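PDB 3QI7: putative transcriptional regulator from Clostridium difficile, which is of unknown function but, as a putative lipoprotein with a periplasmic-binding-protein-like fold, may bind a small ligand such as a sugar. Local coordinates for residues A140-R143 and G144-A148; I180-T183 and C184-G188; F230-N233 and E234-E238; H161-S164 and T165-K169. All coordinates share one frame; numbering follows the deposited sequence. Where two conformers were deposited one is given.

Contact 1 of 4, residues A140-R143 and G144-A148; sequences AEER and GKVLA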
ATOM      1  N   ALA A 140     -10.282   4.268   0.687  1.00 24.70           N
ATOM      2  CA  ALA A 140     -10.087   5.158   1.827  1.00 26.38           C
ATOM      3  C   ALA A 140     -11.216   4.995   2.843  1.00 25.68           C
ATOM      4  O   ALA A 140     -10.999   5.093   4.042  1.00 24.68           O
ATOM      5  CB  ALA A 140      -9.988   6.648   1.356  1.00 26.14           C
ATOM      6  N   GLU A 141     -12.428   4.764   2.359  1.00 25.98           N
ATOM      7  CA  GLU A 141     -13.568   4.545   3.244  1.00 27.37           C
ATOM      8  C   GLU A 141     -13.368   3.314   4.109  1.00 27.25           C
ATOM      9  O   GLU A 141     -13.511   3.379   5.338  1.00 25.16           O
ATOM     10  CB  GLU A 141     -14.860   4.391   2.442  1.00 30.33           C
ATOM     11  CG  GLU A 141     -15.550   5.704   2.193  1.00 41.30           C
ATOM     12  CD  GLU A 141     -16.988   5.543   1.697  1.00 53.79           C
ATOM     13  OE1 GLU A 141     -17.603   6.577   1.332  1.00 55.00           O
ATOM     14  OE2 GLU A 141     -17.503   4.392   1.681  1.00 56.35           O
ATOM     15  N   GLU A 142     -13.058   2.188   3.464  1.00 25.76           N
ATOM     16  CA  GLU A 142     -12.912   0.947   4.179  1.00 26.09           C
ATOM     17  C   GLU A 142     -11.681   1.021   5.130  1.00 22.75           C
ATOM     18  O   GLU A 142     -11.728   0.499   6.260  1.00 21.77           O
ATOM     19  CB  GLU A 142     -12.840  -0.227   3.203  1.00 26.71           C
ATOM     20  CG  GLU A 142     -12.751  -1.583   3.895  1.00 33.94           C
ATOM     21  CD  GLU A 142     -14.038  -2.001   4.588  1.00 33.65           C
ATOM     22  OE1 GLU A 142     -15.084  -1.312   4.440  1.00 33.71           O
ATOM     23  OE2 GLU A 142     -14.004  -3.034   5.285  1.00 32.92           O
ATOM     24  N   ARG A 143     -10.622   1.695   4.697  1.00 18.20           N
ATOM     25  CA  ARG A 143      -9.448   1.911   5.586  1.00 21.39           C
ATOM     26  C   ARG A 143      -9.843   2.623   6.871  1.00 22.32           C
ATOM     27  O   ARG A 143      -9.405   2.237   7.969  1.00 24.15           O
ATOM     28  CB  ARG A 143      -8.349   2.682   4.849  1.00 18.04           C
ATOM     29  CG  ARG A 143      -7.212   3.216   5.723  1.00 23.70           C
ATOM     30  CD  ARG A 143      -6.154   2.145   5.955  1.00 23.40           C
ATOM     31  NE  ARG A 143      -5.232   2.535   7.030  1.00 24.92           N
ATOM     32  CZ  ARG A 143      -4.273   3.446   6.925  1.00 25.23           C
ATOM     33  NH1 ARG A 143      -4.063   4.080   5.777  1.00 29.12           N
ATOM     34  NH2 ARG A 143      -3.489   3.716   7.978  1.00 25.94           N
ATOM     35  N   GLY A 144     -10.646   3.676   6.742  1.00 21.77           N
ATOM     36  CA  GLY A 144     -11.111   4.436   7.909  1.00 24.54           C
ATOM     37  C   GLY A 144     -11.875   3.578   8.903  1.00 23.11           C
ATOM     38  O   GLY A 144     -11.638   3.646  10.114  1.00 22.60           O
ATOM     39  N   LYS A 145     -12.813   2.802   8.386  1.00 20.30           N
ATOM     40  CA  LYS A 145     -13.653   1.952   9.190  1.00 20.72           C
ATOM     41  C   LYS A 145     -12.783   0.982   9.977  1.00 21.34           C
ATOM     42  O   LYS A 145     -12.942   0.838  11.186  1.00 22.33           O
ATOM     43  CB  LYS A 145     -14.632   1.200   8.296  1.00 20.11           C
ATOM     44  CG  LYS A 145     -15.590   0.211   9.007  1.00 22.76           C
ATOM     45  CD  LYS A 145     -16.595  -0.450   7.989  1.00 22.94           C
ATOM     46  CE  LYS A 145     -17.546  -1.431   8.677  1.00 30.53           C
ATOM     47  NZ  LYS A 145     -16.820  -2.644   9.081  1.00 34.37           N
ATOM     48  N   VAL A 146     -11.824   0.356   9.294  1.00 20.51           N
ATOM     49  CA  VAL A 146     -11.023  -0.713   9.896  1.00 21.56           C
ATOM     50  C   VAL A 146     -10.036  -0.140  10.912  1.00 20.81           C
ATOM     51  O   VAL A 146      -9.807  -0.720  11.975  1.00 20.40           O
ATOM     52  CB  VAL A 146     -10.301  -1.568   8.806  1.00 24.05           C
ATOM     53  CG1 VAL A 146      -9.279  -2.546   9.438  1.00 22.25           C
ATOM     54  CG2 VAL A 146     -11.346  -2.327   7.880  1.00 20.30           C
ATOM     55  N   LEU A 147      -9.491   1.020  10.612  1.00 21.04           N
ATOM     56  CA  LEU A 147      -8.577   1.710  11.559  1.00 20.24           C
ATOM     57  C   LEU A 147      -9.321   2.100  12.865  1.00 20.01           C
ATOM     58  O   LEU A 147      -8.788   1.972  13.971  1.00 20.27           O
ATOM     59  CB  LEU A 147      -7.962   2.921  10.889  1.00 21.64           C
ATOM     60  CG  LEU A 147      -7.135   3.888  11.744  1.00 19.77           C
ATOM     61  CD1 LEU A 147      -5.947   3.186  12.426  1.00 19.39           C
ATOM     62  CD2 LEU A 147      -6.676   5.063  10.839  1.00 23.94           C
ATOM     63  N   ALA A 148     -10.548   2.589  12.739  1.00 21.85           N
ATOM     64  CA  ALA A 148     -11.388   2.897  13.920  1.00 20.11           C
ATOM     65  C   ALA A 148     -11.645   1.629  14.741  1.00 20.11           C
ATOM     66  O   ALA A 148     -11.489   1.618  15.978  1.00 22.29           O
ATOM     67  CB  ALA A 148     -12.723   3.536  13.458  1.00 17.36           C
TER

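Contact 2 of 4, residues I180-T183 and C184-G188; sequences IKET and CKNIG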
ATOM      1  N   ILE A 180     -13.683   7.369   9.462  1.00 21.12           N
ATOM      2  CA  ILE A 180     -13.210   7.156  10.840  1.00 20.69           C
ATOM      3  C   ILE A 180     -14.211   7.752  11.824  1.00 22.16           C
ATOM      4  O   ILE A 180     -14.548   7.117  12.827  1.00 23.88           O
ATOM      5  CB  ILE A 180     -11.819   7.758  11.116  1.00 19.66           C
ATOM      6  CG1 ILE A 180     -10.765   7.013  10.331  1.00 18.65           C
ATOM      7  CG2 ILE A 180     -11.449   7.688  12.617  1.00 17.78           C
ATOM      8  CD1 ILE A 180      -9.445   7.806  10.161  1.00 19.49           C
ATOM      9  N   LYS A 181     -14.694   8.966  11.525  1.00 23.31           N
ATOM     10  CA  LYS A 181     -15.606   9.694  12.424  1.00 24.37           C
ATOM     11  C   LYS A 181     -16.930   8.973  12.606  1.00 22.95           C
ATOM     12  O   LYS A 181     -17.441   8.866  13.725  1.00 24.05           O
ATOM     13  CB  LYS A 181     -15.876  11.118  11.892  1.00 25.13           C
ATOM     14  CG  LYS A 181     -16.604  12.034  12.840  1.00 33.64           C
ATOM     15  CD  LYS A 181     -16.766  13.453  12.237  1.00 38.41           C
ATOM     16  CE  LYS A 181     -17.405  14.410  13.237  1.00 42.09           C
ATOM     17  NZ  LYS A 181     -17.589  15.792  12.671  1.00 47.44           N
ATOM     18  N   GLU A 182     -17.471   8.485  11.503  1.00 23.41           N
ATOM     19  CA  GLU A 182     -18.761   7.792  11.486  1.00 26.50           C
ATOM     20  C   GLU A 182     -18.622   6.468  12.218  1.00 23.56           C
ATOM     21  O   GLU A 182     -19.448   6.116  13.099  1.00 24.22           O
ATOM     22  CB  GLU A 182     -19.176   7.594  10.028  1.00 23.95           C
ATOM     23  CG  GLU A 182     -20.461   6.868   9.739  1.00 41.26           C
ATOM     24  CD  GLU A 182     -20.679   6.758   8.221  1.00 48.13           C
ATOM     25  OE1 GLU A 182     -20.507   7.793   7.529  1.00 54.34           O
ATOM     26  OE2 GLU A 182     -20.978   5.642   7.718  1.00 54.00           O
ATOM     27  N   THR A 183     -17.558   5.749  11.895  1.00 21.44           N
ATOM     28  CA  THR A 183     -17.317   4.476  12.546  1.00 22.00           C
ATOM     29  C   THR A 183     -17.140   4.657  14.058  1.00 22.35           C
ATOM     30  O   THR A 183     -17.783   3.930  14.843  1.00 22.44           O
ATOM     31  CB  THR A 183     -16.148   3.685  11.926  1.00 23.04           C
ATOM     32  OG1 THR A 183     -16.389   3.451  10.526  1.00 22.34           O
ATOM     33  CG2 THR A 183     -16.002   2.308  12.639  1.00 19.31           C
ATOM     34  N   CYS A 184     -16.288   5.599  14.470  1.00 24.02           N
ATOM     35  CA  CYS A 184     -16.125   5.923  15.893  1.00 23.72           C
ATOM     36  C   CYS A 184     -17.473   6.208  16.586  1.00 24.88           C
ATOM     37  O   CYS A 184     -17.691   5.792  17.716  1.00 25.82           O
ATOM     38  CB  CYS A 184     -15.171   7.110  16.089  1.00 22.58           C
ATOM     39  SG  CYS A 184     -13.440   6.728  15.900  1.00 23.38           S
ATOM     40  N   LYS A 185     -18.358   6.925  15.897  1.00 27.57           N
ATOM     41  CA  LYS A 185     -19.697   7.199  16.418  1.00 30.13           C
ATOM     42  C   LYS A 185     -20.498   5.916  16.632  1.00 28.52           C
ATOM     43  O   LYS A 185     -21.141   5.753  17.682  1.00 28.49           O
ATOM     44  CB  LYS A 185     -20.487   8.149  15.504  1.00 29.54           C
ATOM     45  CG  LYS A 185     -21.771   8.701  16.178  1.00 41.98           C
ATOM     46  CD  LYS A 185     -23.080   8.349  15.411  1.00 48.71           C
ATOM     47  CE  LYS A 185     -23.567   9.468  14.490  1.00 55.37           C
ATOM     48  NZ  LYS A 185     -24.581  10.390  15.119  1.00 55.74           N
ATOM     49  N   ASN A 186     -20.449   5.000  15.660  1.00 27.91           N
ATOM     50  CA  ASN A 186     -21.189   3.755  15.757  1.00 28.60           C
ATOM     51  C   ASN A 186     -20.692   2.826  16.873  1.00 27.81           C
ATOM     52  O   ASN A 186     -21.494   2.072  17.437  1.00 28.83           O
ATOM     53  CB  ASN A 186     -21.136   2.976  14.433  1.00 29.46           C
ATOM     54  CG  ASN A 186     -21.939   3.632  13.323  1.00 34.50           C
ATOM     55  OD1 ASN A 186     -22.886   4.349  13.580  1.00 35.97           O
ATOM     56  ND2 ASN A 186     -21.559   3.366  12.068  1.00 31.28           N
ATOM     57  N   ILE A 187     -19.394   2.884  17.190  1.00 24.21           N
ATOM     58  CA  ILE A 187     -18.776   1.966  18.147  1.00 25.13           C
ATOM     59  C   ILE A 187     -18.430   2.633  19.492  1.00 25.19           C
ATOM     60  O   ILE A 187     -17.691   2.086  20.299  1.00 25.83           O
ATOM     61  CB  ILE A 187     -17.540   1.262  17.519  1.00 22.24           C
ATOM     62  CG1 ILE A 187     -16.369   2.216  17.281  1.00 22.70           C
ATOM     63  CG2 ILE A 187     -17.971   0.613  16.202  1.00 21.87           C
ATOM     64  CD1 ILE A 187     -15.076   1.582  16.749  1.00 23.33           C
ATOM     65  N   GLY A 188     -18.940   3.833  19.708  1.00 24.71           N
ATOM     66  CA  GLY A 188     -18.783   4.485  20.997  1.00 24.33           C
ATOM     67  C   GLY A 188     -17.369   4.855  21.331  1.00 27.01           C
ATOM     68  O   GLY A 188     -16.991   4.807  22.493  1.00 28.56           O
TER

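Contact 3 of 4, residues F230-N233 and E234-E238; sequences FGVN and EYMDE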
ATOM      1  N   PHE A 230      -3.362   9.259  15.559  1.00 20.30           N
ATOM      2  CA  PHE A 230      -3.172   8.997  14.147  1.00 20.49           C
ATOM      3  C   PHE A 230      -2.858  10.259  13.391  1.00 20.08           C
ATOM      4  O   PHE A 230      -3.544  11.266  13.581  1.00 19.57           O
ATOM      5  CB  PHE A 230      -4.464   8.429  13.586  1.00 18.63           C
ATOM      6  CG  PHE A 230      -4.423   8.151  12.102  1.00 21.89           C
ATOM      7  CD1 PHE A 230      -3.703   7.071  11.605  1.00 21.51           C
ATOM      8  CD2 PHE A 230      -5.136   8.935  11.215  1.00 22.37           C
ATOM      9  CE1 PHE A 230      -3.698   6.763  10.249  1.00 21.54           C
ATOM     10  CE2 PHE A 230      -5.099   8.656   9.851  1.00 21.81           C
ATOM     11  CZ  PHE A 230      -4.375   7.568   9.369  1.00 20.31           C
ATOM     12  N   GLY A 231      -1.883  10.172  12.483  1.00 21.33           N
ATOM     13  CA  GLY A 231      -1.549  11.275  11.566  1.00 20.20           C
ATOM     14  C   GLY A 231      -1.546  10.820  10.115  1.00 21.88           C
ATOM     15  O   GLY A 231      -1.665   9.605   9.808  1.00 19.09           O
ATOM     16  N   VAL A 232      -1.385  11.785   9.211  1.00 22.20           N
ATOM     17  CA  VAL A 232      -1.710  11.549   7.804  1.00 22.85           C
ATOM     18  C   VAL A 232      -0.519  11.542   6.861  1.00 24.44           C
ATOM     19  O   VAL A 232      -0.703  11.332   5.666  1.00 20.46           O
ATOM     20  CB  VAL A 232      -2.845  12.493   7.305  1.00 22.10           C
ATOM     21  CG1 VAL A 232      -4.091  12.395   8.198  1.00 22.47           C
ATOM     22  CG2 VAL A 232      -2.356  13.951   7.189  1.00 21.37           C
ATOM     23  N   ASN A 233       0.700  11.693   7.406  1.00 23.19           N
ATOM     24  CA  ASN A 233       1.936  11.549   6.623  1.00 24.55           C
ATOM     25  C   ASN A 233       3.106  11.040   7.499  1.00 22.72           C
ATOM     26  O   ASN A 233       3.002  10.954   8.744  1.00 21.91           O
ATOM     27  CB  ASN A 233       2.307  12.870   5.907  1.00 24.29           C
ATOM     28  CG  ASN A 233       2.404  14.049   6.871  1.00 27.32           C
ATOM     29  OD1 ASN A 233       3.160  14.001   7.852  1.00 26.69           O
ATOM     30  ND2 ASN A 233       1.614  15.106   6.617  1.00 27.60           N
ATOM     31  N   GLU A 234       4.204  10.706   6.836  1.00 22.99           N
ATOM     32  CA  GLU A 234       5.300  10.029   7.494  1.00 25.30           C
ATOM     33  C   GLU A 234       5.956  10.953   8.507  1.00 24.99           C
ATOM     34  O   GLU A 234       6.492  10.491   9.516  1.00 23.53           O
ATOM     35  CB  GLU A 234       6.342   9.583   6.471  1.00 26.24           C
ATOM     36  CG  GLU A 234       5.872   8.509   5.519  1.00 32.95           C
ATOM     37  CD  GLU A 234       6.926   8.157   4.465  1.00 41.43           C
ATOM     38  OE1 GLU A 234       7.945   8.886   4.351  1.00 44.93           O
ATOM     39  OE2 GLU A 234       6.741   7.134   3.774  1.00 42.93           O
ATOM     40  N   TYR A 235       5.943  12.252   8.227  1.00 24.27           N
ATOM     41  CA  TYR A 235       6.558  13.226   9.144  1.00 26.06           C
ATOM     42  C   TYR A 235       5.764  13.233  10.468  1.00 24.35           C
ATOM     43  O   TYR A 235       6.349  13.162  11.551  1.00 22.66           O
ATOM     44  CB  TYR A 235       6.629  14.629   8.524  1.00 26.94           C
ATOM     45  CG  TYR A 235       7.389  15.612   9.398  1.00 29.53           C
ATOM     46  CD1 TYR A 235       8.779  15.685   9.351  1.00 34.78           C
ATOM     47  CD2 TYR A 235       6.728  16.415  10.307  1.00 34.63           C
ATOM     48  CE1 TYR A 235       9.492  16.560  10.182  1.00 39.61           C
ATOM     49  CE2 TYR A 235       7.432  17.287  11.141  1.00 37.37           C
ATOM     50  CZ  TYR A 235       8.813  17.350  11.071  1.00 37.94           C
ATOM     51  OH  TYR A 235       9.494  18.218  11.897  1.00 36.66           O
HETATM   52  N   MSE A 236       4.435  13.258  10.371  1.00 22.66           N
HETATM   53  CA  MSE A 236       3.571  13.131  11.556  1.00 21.66           C
HETATM   54  C   MSE A 236       3.774  11.796  12.245  1.00 23.18           C
HETATM   55  O   MSE A 236       3.814  11.763  13.495  1.00 23.73           O
HETATM   56  CB  MSE A 236       2.071  13.294  11.208  1.00 22.84           C
HETATM   57  CG  MSE A 236       1.728  14.644  10.714  1.00 25.15           C
HETATM   58 SE   MSE A 236      -0.157  14.917  10.838  0.75 20.58          SE
HETATM   59  CE  MSE A 236      -0.295  16.481   9.708  1.00 21.04           C
ATOM     60  N   ASP A 237       3.903  10.709  11.455  1.00 21.62           N
ATOM     61  CA  ASP A 237       4.072   9.371  12.009  1.00 21.36           C
ATOM     62  C   ASP A 237       5.315   9.338  12.905  1.00 21.90           C
ATOM     63  O   ASP A 237       5.307   8.745  13.991  1.00 21.58           O
ATOM     64  CB  ASP A 237       4.266   8.301  10.930  1.00 19.61           C
ATOM     65  CG  ASP A 237       2.995   8.003  10.143  1.00 22.16           C
ATOM     66  OD1 ASP A 237       1.878   8.161  10.704  1.00 22.83           O
ATOM     67  OD2 ASP A 237       3.160   7.617   8.971  1.00 21.43           O
ATOM     68  N   GLU A 238       6.369   9.968  12.436  1.00 21.92           N
ATOM     69  CA  GLU A 238       7.622  10.007  13.187  1.00 23.20           C
ATOM     70  C   GLU A 238       7.479  10.686  14.564  1.00 25.02           C
ATOM     71  O   GLU A 238       7.918  10.145  15.604  1.00 24.64           O
ATOM     72  CB  GLU A 238       8.715  10.706  12.350  1.00 25.84           C
ATOM     73  CG  GLU A 238      10.143  10.474  12.945  1.00 25.28           C
ATOM     74  CD  GLU A 238      11.290  11.116  12.132  1.00 42.93           C
ATOM     75  OE1 GLU A 238      11.170  12.301  11.717  1.00 46.73           O
ATOM     76  OE2 GLU A 238      12.326  10.433  11.917  1.00 51.66           O
TER
HETATM   77  O   HOH W   1      -0.217   7.700  12.594  1.00 24.84           O

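Contact 4 of 4, residues H161-S164 and T165-K169; sequences HYAS and TDDLK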
ATOM      1  N   HIS A 161      -7.231  12.486  15.590  1.00 20.58           N
ATOM      2  CA  HIS A 161      -6.869  12.592  14.167  1.00 18.80           C
ATOM      3  C   HIS A 161      -6.210  13.932  13.870  1.00 23.76           C
ATOM      4  O   HIS A 161      -6.800  14.983  14.179  1.00 24.86           O
ATOM      5  CB  HIS A 161      -8.148  12.488  13.332  1.00 22.40           C
ATOM      6  CG  HIS A 161      -7.918  12.456  11.851  1.00 21.01           C
ATOM      7  ND1 HIS A 161      -7.681  13.601  11.104  1.00 22.02           N
ATOM      8  CD2 HIS A 161      -7.948  11.427  10.972  1.00 21.38           C
ATOM      9  CE1 HIS A 161      -7.549  13.259   9.831  1.00 23.21           C
ATOM     10  NE2 HIS A 161      -7.701  11.947   9.726  1.00 26.20           N
ATOM     11  N   TYR A 162      -4.982  13.883  13.329  1.00 22.52           N
ATOM     12  CA  TYR A 162      -4.163  15.076  13.045  1.00 23.36           C
ATOM     13  C   TYR A 162      -3.931  15.185  11.526  1.00 23.15           C
ATOM     14  O   TYR A 162      -3.477  14.243  10.896  1.00 24.23           O
ATOM     15  CB  TYR A 162      -2.793  14.977  13.749  1.00 23.02           C
ATOM     16  CG  TYR A 162      -2.813  15.141  15.240  1.00 21.64           C
ATOM     17  CD1 TYR A 162      -3.041  16.366  15.807  1.00 20.52           C
ATOM     18  CD2 TYR A 162      -2.552  14.061  16.089  1.00 21.79           C
ATOM     19  CE1 TYR A 162      -3.065  16.520  17.181  1.00 28.79           C
ATOM     20  CE2 TYR A 162      -2.564  14.203  17.450  1.00 31.98           C
ATOM     21  CZ  TYR A 162      -2.818  15.446  18.004  1.00 28.07           C
ATOM     22  OH  TYR A 162      -2.824  15.585  19.372  1.00 32.49           O
ATOM     23  N   ALA A 163      -4.204  16.375  10.975  1.00 26.14           N
ATOM     24  CA  ALA A 163      -4.103  16.693   9.546  1.00 24.44           C
ATOM     25  C   ALA A 163      -4.259  18.200   9.411  1.00 23.85           C
ATOM     26  O   ALA A 163      -5.023  18.804  10.167  1.00 26.82           O
ATOM     27  CB  ALA A 163      -5.244  16.034   8.766  1.00 22.82           C
ATOM     28  N   SER A 164      -3.551  18.797   8.455  1.00 26.85           N
ATOM     29  CA  SER A 164      -3.703  20.226   8.140  1.00 29.37           C
ATOM     30  C   SER A 164      -4.961  20.454   7.287  1.00 29.97           C
ATOM     31  O   SER A 164      -5.449  19.530   6.667  1.00 29.84           O
ATOM     32  CB  SER A 164      -2.481  20.736   7.375  1.00 31.84           C
ATOM     33  OG  SER A 164      -2.517  20.347   6.006  1.00 29.47           O
ATOM     34  N   THR A 165      -5.444  21.693   7.192  1.00 31.91           N
ATOM     35  CA  THR A 165      -6.622  21.936   6.349  1.00 33.97           C
ATOM     36  C   THR A 165      -6.291  21.751   4.857  1.00 35.61           C
ATOM     37  O   THR A 165      -7.163  21.316   4.085  1.00 34.58           O
ATOM     38  CB  THR A 165      -7.294  23.271   6.670  1.00 37.48           C
ATOM     39  OG1 THR A 165      -6.367  24.340   6.562  1.00 34.83           O
ATOM     40  CG2 THR A 165      -7.838  23.248   8.094  1.00 41.44           C
ATOM     41  N   ASP A 166      -5.024  21.989   4.469  1.00 31.44           N
ATOM     42  CA  ASP A 166      -4.552  21.611   3.134  1.00 32.15           C
ATOM     43  C   ASP A 166      -4.581  20.101   2.899  1.00 32.84           C
ATOM     44  O   ASP A 166      -4.999  19.661   1.817  1.00 32.40           O
ATOM     45  CB  ASP A 166      -3.154  22.130   2.846  1.00 32.15           C
ATOM     46  CG  ASP A 166      -3.113  23.650   2.568  1.00 34.66           C
ATOM     47  OD1 ASP A 166      -4.156  24.304   2.414  1.00 36.54           O
ATOM     48  OD2 ASP A 166      -2.013  24.188   2.489  1.00 38.89           O
ATOM     49  N   ASP A 167      -4.134  19.315   3.888  1.00 30.03           N
ATOM     50  CA  ASP A 167      -4.254  17.840   3.821  1.00 30.68           C
ATOM     51  C   ASP A 167      -5.691  17.384   3.555  1.00 28.05           C
ATOM     52  O   ASP A 167      -5.910  16.441   2.796  1.00 27.25           O
ATOM     53  CB  ASP A 167      -3.786  17.131   5.115  1.00 27.53           C
ATOM     54  CG  ASP A 167      -2.298  17.257   5.379  1.00 33.37           C
ATOM     55  OD1 ASP A 167      -1.467  17.211   4.425  1.00 36.94           O
ATOM     56  OD2 ASP A 167      -1.945  17.357   6.579  1.00 29.28           O
ATOM     57  N   LEU A 168      -6.650  18.029   4.207  1.00 28.99           N
ATOM     58  CA  LEU A 168      -8.063  17.702   4.022  1.00 32.66           C
ATOM     59  C   LEU A 168      -8.628  17.985   2.604  1.00 36.50           C
ATOM     60  O   LEU A 168      -9.774  17.596   2.324  1.00 34.47           O
ATOM     61  CB  LEU A 168      -8.922  18.387   5.098  1.00 34.15           C
ATOM     62  CG  LEU A 168      -8.637  18.020   6.574  1.00 37.28           C
ATOM     63  CD1 LEU A 168      -9.632  18.699   7.498  1.00 41.98           C
ATOM     64  CD2 LEU A 168      -8.688  16.521   6.804  1.00 35.31           C
ATOM     65  N   LYS A 169      -7.855  18.660   1.734  1.00 37.82           N
ATOM     66  CA  LYS A 169      -8.224  18.880   0.325  0.50 37.62           C
ATOM     67  C   LYS A 169      -8.035  17.607  -0.484  1.00 37.75           C
ATOM     68  O   LYS A 169      -8.646  17.428  -1.537  1.00 36.63           O
ATOM     69  CB  LYS A 169      -7.358  19.980  -0.318  0.50 38.99           C
ATOM     70  CG  LYS A 169      -7.441  21.359   0.340  0.50 38.34           C
ATOM     71  CD  LYS A 169      -6.670  22.438  -0.464  0.50 42.23           C
ATOM     72  CE  LYS A 169      -5.196  22.064  -0.689  0.50 39.02           C
ATOM     73  NZ  LYS A 169      -4.351  23.234  -1.059  0.50 39.79           N
TER

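Contact 1 of 4, residues A140-R143 and G144-A148
Ala140 opens the helix by accepting the amide of Gly144 on its carbonyl, Gly144 N to Ala140 O being 3.1 Å. One residue on, Glu141 takes Lys145 N on its O at 3.2 Å, while its side chain turns away to lie against Lys175 and Met179 of helix 171-186. Glu142 contributes more. Its O receives Val146 N at 3.0 Å, and its side chain leaves the backbone with CG opposite the N (chi1 -177°) before kinking at chi2 (71°), which carries the carboxylate along the helix surface. There it runs beside Lys145, pointing the same way: Glu142 OE1 is 4.0 Å from Lys145 CD, and Glu142 OE2 lies 3.8 Å from the methyl Val146 CG2. The ammonium is not gripped here, because Glu142 OE2 and Lys145 NZ stay 4.7 Å apart and the lysine makes its salt bridge with Glu149. Arg143 closes the series with its O on Leu147 N, 2.9 Å away. Its guanidinium passes Leu147 CD2 obliquely and reaches out to Glu253 and the carbonyl of Ser255. Four successive i to i+4 bonds thus fix the backbone of this first helical turn and the next, whereas the two cationic ends, of Arg143 and Lys145, find their strongest partners elsewhere. Close to Arg176 as well, the buried Arg143 cation is probably stabilised chiefly by Glu253.

Contact 2 of 4, residues I180-T183 and C184-G188
Cys184 sets its sulfur beside its own backbone N (chi1 -77°), which swings SG back along the helix toward Ile180. Ile180 answers with the branch that lies opposite its backbone N, and the two meet at 4.0 Å from Ile180 CG2 to Cys184 SG. The same sulfur also sits 3.3 Å from Ile180 O, close to the carbonyl that accepts Cys184 N at 2.8 Å. At the far end the less common torsion of Ile187 (chi1 69°) wedges CG1 between its backbone N and carbonyl carbon, bringing Ile187 CG1 to 3.3 Å from Thr183 O. Its CD1 goes on to the methyl Thr183 CG2, 4.3 Å away. Thr183 holds that methyl in place by turning OG1 beside its own N, where it hydrogen-bonds to Met179 O one turn earlier. Asn186 folds its amide back over the Glu182 carbonyl, with Asn186 ND2 3.6 Å from Glu182 O.

Here the helix ends. Ile187 N still reaches Thr183 O at 3.0 Å, but that bond is bent, with 139° at the hydrogen, and Ile187 has already left helical geometry. Gly188 follows with positive phi, and the chain turns off. The stretch is the C-terminal end of the crossover helix in the unit strand 159-164, helix 171-186, strand 191-196. Ile180 and Cys184 pack on Phe159 and Phe191 of those strands, Thr183 faces Ala148 and Glu149 of helix 140-153, and Lys152 of that helix bonds to Ile187 O.

Contact 3 of 4, residues F230-N233 and E234-E238
Asn233 caps the helix that starts at Glu234: its OD1 takes the amide of Met236 at 2.9 Å, Met236 N to Asn233 OD1, in a nearly straight bond. CG of Asn233 stands between its own backbone N and carbonyl carbon (chi1 55°), which folds the amide over the helix end and brings OD1 to 3.3 Å from Met236 CG. Behind the cap the packing is tight. Met236, present as selenomethionine, threads its chain back toward the strand, where Met236 SE lies 4.0 Å from Gly231 CA, a residue with no side chain to bar the way. The same selenium lies 3.7 Å from Val232 N, and the methyl Met236 CE runs alongside Val232 CG2 at 4.1 Å. In this buried part too, a water bridges Gly231 N (3.0 Å) to Asp237 OD1 (2.9 Å), while Asp237 OD2 bonds to Ser255. The other side is looser: exposed Glu234 stretches out to hydrogen-bond Gln261, and Tyr235 heads off toward helix 203-223. Polar needs are met unevenly: the cap gives the Met236 amide, in the first turn of the helix, an acceptor, but Val232 N is buried without any partner, its neighbour the weakly polar selenium.

Contact 4 of 4, residues H161-S164 and T165-K169
Ser164 OG accepts the amide of Asp167, with Asp167 N to Ser164 OG at 2.9 Å and 165° at the hydrogen, and Asn198 OD1 adds a weak hydrogen bond to the same hydroxyl. The serine torsion (chi1 78°) puts OG between its backbone N and carbonyl carbon, over the start of the turn. Asp167 returns the favour: with CG beside its own N, the carboxylate reaches back to the strand end and Asp167 OD2 takes Ser164 N at 2.9 Å. That N-H comes in on the anti side of the carboxylate, 28° out of its plane. This reciprocal exchange between a serine and an aspartate three residues later resembles a capping box, placed where strand 159-164 of the three-stranded parallel sheet turns through Thr165 and Asp166 into the short 3-10 segment 167-169 leading to helix 171-186. Leu168 N adds a backbone bond to Ser164 O, 3.1 Å away. Beneath these polar links Ala163 points its methyl at the turn, touching Leu168 CD2 at 4.0 Å and Asp167 CB at 4.1 Å. Leu168 also reaches Leu177 of the following helix and Gln193 of strand 191-196, and Asp166 N is held from outside by Asn198 OD1.

Overall arrangement
Along the chain the order is contact 1, contact 4, contact 2, contact 3, and all four belong to the lobe built on the parallel sheet 191-196, 159-164, 228-231. Contacts 1 and 2, on helices 140-153 and 171-186, touch with centres about 10 Å apart. Contacts 3 and 4, about 11 Å apart between centres, sit where neighbouring strands 228-231 and 159-164 run out into their turns, and Phe230 O probably accepts a hydrogen bond from Tyr162 N. Phe230 also packs on Arg143 and Leu147, and His161 on Ile180, so the helix pair is tied to the sheet. The result is an alpha/beta layering consistent with one lobe of a periplasmic-binding-protein-like fold.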